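Local structure of 5-cytosine DNA methyltransferase (Entamoeba histolytica, 3QV2) at residues Ile215-Met220 / Lys261-Leu267. The protein probably transfers a methyl group from S-adenosylmethionine to carbon 5 of cytosine in tRNA or DNA, as a member of the Dnmt2 group. Residues are numbered along the deposited sequence; the frame is centred on the assembly and turned at random.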
loop_
_atom_site.group_PDB
_atom_site.type_symbol
_atom_site.label_atom_id
_atom_site.label_comp_id
_atom_site.label_asym_id
_atom_site.label_seq_id
_atom_site.Cartn_x
_atom_site.Cartn_y
_atom_site.Cartn_z
ATOM N N ILE A 215 -7.811 -16.758 22.819
ATOM C CA ILE A 215 -6.486 -17.340 22.994
ATOM C C ILE A 215 -6.565 -18.852 23.163
ATOM O O ILE A 215 -5.786 -19.597 22.571
ATOM C CB ILE A 215 -5.765 -16.748 24.220
ATOM C CG1 ILE A 215 -5.477 -15.262 24.010
ATOM C CG2 ILE A 215 -4.474 -17.500 24.494
ATOM C CD1 ILE A 215 -4.705 -14.627 25.148
ATOM N N LEU A 216 -7.514 -19.299 23.979
ATOM C CA LEU A 216 -7.654 -20.717 24.290
ATOM C C LEU A 216 -8.167 -21.524 23.102
ATOM O O LEU A 216 -8.041 -22.748 23.077
ATOM C CB LEU A 216 -8.576 -20.913 25.495
ATOM C CG LEU A 216 -8.079 -20.338 26.823
ATOM C CD1 LEU A 216 -9.095 -20.577 27.930
ATOM C CD2 LEU A 216 -6.732 -20.940 27.191
ATOM N N LYS A 217 -8.741 -20.841 22.117
ATOM C CA LYS A 217 -9.315 -21.530 20.966
ATOM C C LYS A 217 -8.467 -21.439 19.698
ATOM O O LYS A 217 -8.426 -22.386 18.912
ATOM C CB LYS A 217 -10.742 -21.044 20.694
ATOM C CG LYS A 217 -11.756 -21.512 21.723
ATOM C CD LYS A 217 -13.180 -21.328 21.224
ATOM C CE LYS A 217 -14.187 -21.958 22.176
ATOM N NZ LYS A 217 -15.579 -21.860 21.656
ATOM N N LYS A 218 -7.792 -20.311 19.498
ATOM C CA LYS A 218 -6.980 -20.126 18.297
ATOM C C LYS A 218 -5.629 -19.475 18.582
ATOM O O LYS A 218 -4.930 -19.056 17.659
ATOM C CB LYS A 218 -7.738 -19.300 17.253
ATOM C CG LYS A 218 -9.069 -19.901 16.838
ATOM C CD LYS A 218 -9.488 -19.429 15.456
ATOM C CE LYS A 218 -10.758 -20.124 14.998
ATOM N NZ LYS A 218 -10.995 -19.931 13.541
ATOM N N GLY A 219 -5.262 -19.398 19.856
ATOM C CA GLY A 219 -4.018 -18.760 20.249
ATOM C C GLY A 219 -2.798 -19.299 19.527
ATOM O O GLY A 219 -1.856 -18.558 19.245
ATOM N N MET A 220 -2.817 -20.593 19.223
ATOM C CA MET A 220 -1.682 -21.252 18.583
ATOM C C MET A 220 -1.561 -20.904 17.100
ATOM O O MET A 220 -0.550 -21.205 16.466
ATOM C CB MET A 220 -1.777 -22.769 18.763
ATOM C CG MET A 220 -1.663 -23.227 20.209
ATOM S SD MET A 220 -0.024 -22.928 20.898
ATOM C CE MET A 220 0.967 -24.039 19.903
ATOM N N LYS A 261 3.743 -24.747 23.629
ATOM C CA LYS A 261 3.178 -25.989 23.115
ATOM C C LYS A 261 1.658 -26.002 23.231
ATOM O O LYS A 261 0.971 -26.636 22.429
ATOM C CB LYS A 261 3.759 -27.184 23.869
ATOM C CG LYS A 261 5.275 -27.207 23.936
ATOM C CD LYS A 261 5.738 -28.020 25.133
ATOM C CE LYS A 261 5.225 -27.406 26.430
ATOM N NZ LYS A 261 5.464 -28.276 27.615
ATOM N N LYS A 262 1.139 -25.309 24.238
ATOM C CA LYS A 262 -0.299 -25.266 24.479
ATOM C C LYS A 262 -0.818 -23.836 24.390
ATOM O O LYS A 262 -0.092 -22.886 24.682
ATOM C CB LYS A 262 -0.625 -25.851 25.853
ATOM C CG LYS A 262 -0.049 -27.235 26.095
ATOM C CD LYS A 262 -0.126 -27.599 27.566
ATOM C CE LYS A 262 0.570 -26.550 28.418
ATOM N NZ LYS A 262 0.343 -26.757 29.873
ATOM N N ALA A 263 -2.073 -23.688 23.981
ATOM C CA ALA A 263 -2.684 -22.370 23.863
ATOM C C ALA A 263 -2.779 -21.692 25.223
ATOM O O ALA A 263 -2.581 -20.482 25.340
ATOM C CB ALA A 263 -4.062 -22.475 23.221
ATOM N N GLU A 264 -3.072 -22.479 26.254
ATOM C CA GLU A 264 -3.243 -21.938 27.600
ATOM C C GLU A 264 -1.968 -21.286 28.122
ATOM O O GLU A 264 -2.009 -20.471 29.041
ATOM C CB GLU A 264 -3.711 -23.027 28.570
ATOM C CG GLU A 264 -2.696 -24.130 28.819
ATOM C CD GLU A 264 -3.082 -25.010 29.993
ATOM O OE1 GLU A 264 -2.309 -25.930 30.332
ATOM O OE2 GLU A 264 -4.158 -24.775 30.581
ATOM N N ASP A 265 -0.837 -21.652 27.527
ATOM C CA ASP A 265 0.450 -21.089 27.922
ATOM C C ASP A 265 0.579 -19.632 27.491
ATOM O O ASP A 265 1.469 -18.917 27.953
ATOM C CB ASP A 265 1.598 -21.914 27.339
ATOM C CG ASP A 265 1.687 -23.297 27.952
ATOM O OD1 ASP A 265 1.223 -23.468 29.100
ATOM O OD2 ASP A 265 2.223 -24.209 27.289
ATOM N N LEU A 266 -0.314 -19.196 26.609
ATOM C CA LEU A 266 -0.293 -17.826 26.108
ATOM C C LEU A 266 -1.134 -16.897 26.984
ATOM O O LEU A 266 -1.037 -15.676 26.879
ATOM C CB LEU A 266 -0.800 -17.779 24.663
ATOM C CG LEU A 266 -0.012 -18.564 23.609
ATOM C CD1 LEU A 266 -0.749 -18.575 22.278
ATOM C CD2 LEU A 266 1.384 -17.993 23.441
ATOM N N LEU A 267 -1.954 -17.489 27.849
ATOM C CA LEU A 267 -2.887 -16.734 28.684
ATOM C C LEU A 267 -2.260 -15.556 29.436
ATOM O O LEU A 267 -2.874 -14.495 29.556
ATOM C CB LEU A 267 -3.607 -17.665 29.666
ATOM C CG LEU A 267 -4.771 -18.474 29.093
ATOM C CD1 LEU A 267 -5.327 -19.443 30.129
ATOM C CD2 LEU A 267 -5.863 -17.544 28.577
#
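Ala263 presses its methyl against the C-terminal part of helix 212-218, where CB lies 3.4 Å from Ile215 O and also reaches Leu216 O and Met220 CG. A side chain of one carbon suits this place, because the CA atoms of Leu216 and Ala263 are only 5.3 Å apart. Beside it, Ile215 sends its CG2 branch, anti to the backbone N (chi1 -65° for CG1), across to Leu266 CB at 3.7 Å. Leu266 continues past this branch and sets CD1 only 3.2 Å from Gly219 O, a tight fit against a bare piece of backbone. Gly219, with no side chain, suits the turn that follows the helix close beside Ile215 O, the oxygen that accepts a weak bond from Gly219 N.

The joint belongs to the part of this C5-methyltransferase that stands apart from the SAH-binding, Rossmann-like sheet, probably the smaller, target-recognition lobe of the family; the centre of the contact lies about 32 Å from the centre of the chain. Here the end region of a helix packs on a short helical turn in the loop between strand 249-251 and helix 276-282.

Toward the outer edges, Leu216 and Leu267 run roughly perpendicular to each other, with CD2 of Leu216 3.6 Å from CD1 of Leu267. At the other end, Met220 folds back at chi2 and chi3 (-67° and -66°), laying SD 3.7 Å from Lys262 C and CE beside Lys261 O; its unbranched, flexible chain follows the backbone closely. Behind this face, Lys262 NZ bridges Glu264 OE1 at 2.8 Å and, more loosely, Asp265 OD1, tying the turn together on its polar side. Phe257 and Val260 also touch Leu266, and Ile210 touches Ile215.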